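Side-chain contact in plastocyanin (Adiantum capillus-veneris, PDB 1KDJ), which carries electrons from the cytochrome b6-f complex to P700 of photosystem I, using a single bound copper ion: residues A[45-48]-A[49-53]. Sequence-based numbering, arbitrary orientation.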
ATOM      1  N   ALA A  45     -10.309  -8.285  10.696  1.00 36.99           N
ATOM      2  CA  ALA A  45     -11.318  -9.296  10.957  1.00 39.50           C
ATOM      3  C   ALA A  45     -12.509  -8.569  11.576  1.00 39.65           C
ATOM      4  O   ALA A  45     -12.417  -7.662  12.419  1.00 40.09           O
ATOM      5  CB  ALA A  45     -10.806 -10.348  11.933  1.00 40.46           C
ATOM      6  N   GLY A  46     -13.644  -8.897  10.986  1.00 39.09           N
ATOM      7  CA  GLY A  46     -14.903  -8.341  11.453  1.00 38.15           C
ATOM      8  C   GLY A  46     -15.176  -6.963  10.886  1.00 36.88           C
ATOM      9  O   GLY A  46     -16.160  -6.332  11.280  1.00 37.32           O
ATOM     10  N   ALA A  47     -14.304  -6.475   9.992  1.00 34.86           N
ATOM     11  CA  ALA A  47     -14.534  -5.243   9.274  1.00 31.88           C
ATOM     12  C   ALA A  47     -15.922  -5.294   8.644  1.00 31.06           C
ATOM     13  O   ALA A  47     -16.309  -6.349   8.131  1.00 31.46           O
ATOM     14  CB  ALA A  47     -13.515  -5.100   8.163  1.00 31.87           C
ATOM     15  N   PRO A  48     -16.743  -4.243   8.665  1.00 30.12           N
ATOM     16  CA  PRO A  48     -17.903  -4.135   7.819  1.00 29.15           C
ATOM     17  C   PRO A  48     -17.536  -4.254   6.356  1.00 28.76           C
ATOM     18  O   PRO A  48     -16.472  -3.829   5.883  1.00 28.35           O
ATOM     19  CB  PRO A  48     -18.509  -2.797   8.145  1.00 28.51           C
ATOM     20  CG  PRO A  48     -17.362  -2.012   8.716  1.00 27.94           C
ATOM     21  CD  PRO A  48     -16.633  -3.065   9.524  1.00 29.27           C
ATOM     22  N   GLY A  49     -18.521  -4.773   5.643  1.00 27.18           N
ATOM     23  CA  GLY A  49     -18.472  -4.962   4.221  1.00 24.95           C
ATOM     24  C   GLY A  49     -18.139  -3.688   3.492  1.00 23.52           C
ATOM     25  O   GLY A  49     -17.468  -3.795   2.468  1.00 24.42           O
ATOM     26  N   THR A  50     -18.498  -2.473   3.929  1.00 23.00           N
ATOM     27  CA  THR A  50     -18.129  -1.274   3.163  1.00 22.95           C
ATOM     28  C   THR A  50     -16.610  -1.008   3.233  1.00 20.63           C
ATOM     29  O   THR A  50     -15.984  -0.621   2.246  1.00 20.46           O
ATOM     30  CB  THR A  50     -18.931  -0.025   3.682  1.00 22.74           C
ATOM     31  OG1 THR A  50     -18.786   0.043   5.095  1.00 23.43           O
ATOM     32  CG2 THR A  50     -20.403  -0.110   3.315  1.00 23.81           C
ATOM     33  N   VAL A  51     -16.016  -1.306   4.392  1.00 21.26           N
ATOM     34  CA  VAL A  51     -14.582  -1.135   4.624  1.00 21.32           C
ATOM     35  C   VAL A  51     -13.837  -2.228   3.858  1.00 20.85           C
ATOM     36  O   VAL A  51     -12.870  -1.893   3.159  1.00 18.65           O
ATOM     37  CB  VAL A  51     -14.253  -1.227   6.139  1.00 22.34           C
ATOM     38  CG1 VAL A  51     -12.751  -1.134   6.435  1.00 22.33           C
ATOM     39  CG2 VAL A  51     -14.909  -0.045   6.825  1.00 23.94           C
ATOM     40  N   ALA A  52     -14.290  -3.499   3.959  1.00 19.77           N
ATOM     41  CA  ALA A  52     -13.704  -4.590   3.197  1.00 19.32           C
ATOM     42  C   ALA A  52     -13.691  -4.253   1.721  1.00 19.64           C
ATOM     43  O   ALA A  52     -12.653  -4.427   1.058  1.00 19.41           O
ATOM     44  CB  ALA A  52     -14.493  -5.873   3.381  1.00 20.11           C
ATOM     45  N   SER A  53     -14.782  -3.684   1.172  1.00 18.54           N
ATOM     46  CA  SER A  53     -14.776  -3.328  -0.230  1.00 18.57           C
ATOM     47  C   SER A  53     -13.853  -2.180  -0.540  1.00 18.43           C
ATOM     48  O   SER A  53     -13.220  -2.177  -1.599  1.00 16.88           O
ATOM     49  CB  SER A  53     -16.179  -2.974  -0.707  1.00 20.65           C
ATOM     50  OG  SER A  53     -17.057  -4.086  -0.484  1.00 24.60           O
TER
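Pro48 sets CG of its ring against Val51 at the N-terminus of helix 49-57, the one helix of this plastocyanin beta sandwich, where a loop leaving strand 40-41 turns into the helix with Pro48 as N-cap residue, at the surface and away from the copper site. The two side chains cross obliquely: ring atom CG of Pro48 meets CG2 of Val51 at 3.7 Å. Val51 holds CG1 anti to its backbone N (chi1 177°), which leaves CG2 beside that N and directed at the ring. Ala47 adds a looser apolar touch, its CB lying 4.4 Å from CG1 of Val51, so the branches of the valine divide between the two loop residues. A branched, apolar residue suits this buried position, and Val51 also packs on Thr79; Ala52, resting on Ile43, is small enough for its CB to fit 3.8 Å from Pro48 O.

Proline is tolerated here because an N-cap residue need give no N-H to the helix; its ring restricts phi, here to -57°. Its carbonyl starts the helical bonding instead: Ala52 N donates to Pro48 O at 2.9 Å (N-H...O 172°), while Val51 N adds a weak, bent bond. One residue on, the short hydroxyl side chain of Ser53 can fold back to the preceding turn: its OG and backbone N reach Gly49 O from opposite faces of the carbonyl plane, with Ser53 OG 3.0 Å from Gly49 O.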